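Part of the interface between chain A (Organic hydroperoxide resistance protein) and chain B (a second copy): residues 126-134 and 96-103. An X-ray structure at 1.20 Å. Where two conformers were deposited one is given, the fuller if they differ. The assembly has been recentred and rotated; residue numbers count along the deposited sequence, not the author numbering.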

# COMPACT_ATOMS: atom_id res chain seq x y z
N HIS A 126 0.04 -10.96 12.07
CA HIS A 126 0.87 -9.76 12.02
C HIS A 126 2.33 -10.08 11.72
O HIS A 126 3.07 -9.17 11.30
CB HIS A 126 0.71 -9.03 13.35
CG HIS A 126 1.07 -7.58 13.36
ND1 HIS A 126 0.90 -6.71 12.30
CD2 HIS A 126 1.49 -6.81 14.40
CE1 HIS A 126 1.24 -5.49 12.67
NE2 HIS A 126 1.58 -5.52 13.94
N GLN A 127 2.76 -11.35 11.88
CA GLN A 127 4.09 -11.77 11.46
C GLN A 127 4.11 -12.32 10.04
O GLN A 127 5.19 -12.43 9.44
CB GLN A 127 4.62 -12.82 12.45
CG GLN A 127 4.74 -12.27 13.90
CD GLN A 127 5.75 -11.12 14.00
OE1 GLN A 127 6.84 -11.17 13.42
NE2 GLN A 127 5.38 -10.07 14.72
N VAL A 128 2.94 -12.67 9.49
CA VAL A 128 2.84 -13.28 8.16
C VAL A 128 2.68 -12.22 7.08
O VAL A 128 3.33 -12.28 6.03
CB VAL A 128 1.68 -14.29 8.17
CG1 VAL A 128 1.39 -14.79 6.79
CG2 VAL A 128 2.01 -15.48 9.09
N CYS A 129 1.79 -11.24 7.31
CA CYS A 129 1.40 -10.26 6.30
C CYS A 129 2.57 -9.38 5.88
O CYS A 129 3.16 -8.67 6.71
CB CYS A 129 0.23 -9.41 6.81
SG CYS A 129 -0.09 -7.83 6.01
N PRO A 130 2.88 -9.35 4.59
CA PRO A 130 4.01 -8.54 4.13
C PRO A 130 3.90 -7.07 4.47
O PRO A 130 4.94 -6.41 4.69
CB PRO A 130 4.05 -8.77 2.60
CG PRO A 130 3.57 -10.13 2.46
CD PRO A 130 2.50 -10.34 3.56
N TYR A 131 2.71 -6.48 4.49
CA TYR A 131 2.59 -5.06 4.82
C TYR A 131 3.06 -4.81 6.25
O TYR A 131 3.69 -3.79 6.54
CB TYR A 131 1.17 -4.53 4.65
CG TYR A 131 0.70 -4.20 3.26
CD1 TYR A 131 0.09 -2.96 3.01
CD2 TYR A 131 0.73 -5.15 2.20
CE1 TYR A 131 -0.43 -2.68 1.75
CE2 TYR A 131 0.24 -4.83 0.92
CZ TYR A 131 -0.36 -3.60 0.72
OH TYR A 131 -0.92 -3.28 -0.50
N SER A 132 2.71 -5.72 7.17
CA SER A 132 3.16 -5.58 8.56
C SER A 132 4.67 -5.69 8.65
O SER A 132 5.33 -4.91 9.35
CB SER A 132 2.51 -6.64 9.45
OG SER A 132 1.12 -6.42 9.52
N ASN A 133 5.26 -6.64 7.93
CA ASN A 133 6.71 -6.81 7.97
C ASN A 133 7.42 -5.62 7.34
O ASN A 133 8.49 -5.21 7.80
CB ASN A 133 7.10 -8.14 7.30
CG ASN A 133 6.69 -9.33 8.14
OD1 ASN A 133 6.80 -9.28 9.36
ND2 ASN A 133 6.16 -10.37 7.52
N ALA A 134 6.82 -5.05 6.28
CA ALA A 134 7.48 -3.97 5.56
C ALA A 134 7.50 -2.66 6.35
O ALA A 134 8.40 -1.83 6.16
CB ALA A 134 6.80 -3.71 4.21
N GLU B 96 12.38 -15.01 6.87
CA GLU B 96 13.11 -15.96 7.70
C GLU B 96 12.23 -16.64 8.73
O GLU B 96 12.47 -17.81 9.08
CB GLU B 96 14.29 -15.26 8.37
N ASN B 97 11.20 -15.96 9.22
CA ASN B 97 10.34 -16.52 10.25
C ASN B 97 9.19 -17.34 9.68
O ASN B 97 8.30 -17.75 10.44
CB ASN B 97 9.78 -15.40 11.12
CG ASN B 97 8.94 -14.40 10.34
OD1 ASN B 97 8.99 -14.35 9.11
ND2 ASN B 97 8.16 -13.60 11.06
N GLY B 98 9.18 -17.58 8.37
CA GLY B 98 8.06 -18.26 7.76
C GLY B 98 6.96 -17.35 7.28
O GLY B 98 6.06 -17.82 6.58
N GLY B 99 6.99 -16.06 7.66
CA GLY B 99 6.12 -15.07 7.07
C GLY B 99 6.56 -14.69 5.67
O GLY B 99 7.44 -15.30 5.06
N PHE B 100 5.92 -13.65 5.15
CA PHE B 100 6.22 -13.19 3.80
C PHE B 100 6.63 -11.72 3.81
O PHE B 100 6.21 -10.94 4.68
CB PHE B 100 5.02 -13.40 2.86
CG PHE B 100 4.64 -14.84 2.72
CD1 PHE B 100 3.73 -15.45 3.61
CD2 PHE B 100 5.24 -15.63 1.76
CE1 PHE B 100 3.40 -16.81 3.50
CE2 PHE B 100 4.89 -16.99 1.64
CZ PHE B 100 3.99 -17.56 2.51
N GLY B 101 7.47 -11.35 2.85
CA GLY B 101 7.99 -9.99 2.77
C GLY B 101 7.99 -9.49 1.34
O GLY B 101 7.89 -10.25 0.38
N LEU B 102 8.12 -8.18 1.21
CA LEU B 102 8.12 -7.50 -0.08
C LEU B 102 9.52 -7.02 -0.48
O LEU B 102 10.42 -6.85 0.34
CB LEU B 102 7.19 -6.28 -0.06
CG LEU B 102 5.72 -6.56 0.29
CD1 LEU B 102 4.91 -5.26 0.22
CD2 LEU B 102 5.16 -7.64 -0.62
N GLU B 103 9.68 -6.79 -1.78
CA GLU B 103 10.82 -6.06 -2.34
C GLU B 103 10.25 -5.14 -3.42
O GLU B 103 9.20 -5.43 -4.01
CB GLU B 103 11.85 -7.01 -2.94
CG GLU B 103 11.29 -7.88 -4.04
CD GLU B 103 12.25 -8.95 -4.51
OE1 GLU B 103 13.31 -9.14 -3.84
OE2 GLU B 103 11.92 -9.59 -5.55
O HOH W 1 7.56 -6.92 3.59

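What holds the two backbones together? Phe B100, the first residue of its strand, is bonded through both its N and its O. Its N donates to Val A128 O at 3.1 Å, and its O accepts a hydrogen bond from Asn A133 ND2 at 2.9 Å. The second bond is nearly straight, with an angle of 161° at the hydrogen. Pro A130 has no N-H to offer, yet its CA lies 3.3 Å from Phe B100 O and makes a weaker C-H...O contact with the same carbonyl.

Why is Asn A133 so well placed to donate? Its CA-to-CB bond points toward the partner stretch from the first turn of the helix, and with chi1 m its ND2 reaches Phe B100 O and also Gln A127 O within its own chain, the latter at 3.0 Å. One side-chain amide thus ties the backbone at Gln A127, ahead of the helix, to the partner strand. The helix start is itself braced by Asn A133 N bonding to Cys A129 O at 3.2 Å.

How does water extend the backbone link? A single water donates to Pro A130 O at 2.9 Å and accepts from Leu B102 N at 2.8 Å. It thus joins helix to strand, whose axes cross at 66° and approach to 6.7 Å.

Why can the chains come so close at Gly B99? Its CA lies 3.9 Å from Val A128 CA, and an ideal CB here would sit 2.2 Å from Gln A127 O, a clash. Two residues earlier, Asn B97 OD1 accepts from Gly B99 N at 3.0 Å, steadying the turn into the strand.

Which side chains fill the remaining space? Pro A130 points toward the strand and meets two apolar neighbours: its CG is 3.6 Å from Phe B100 CB, and its CB is 3.6 Å from Leu B102 CD2. Val A128 CG1 approaches the edge of the Phe B100 ring, 4.0 Å from Phe B100 CD1, adding a looser apolar contact.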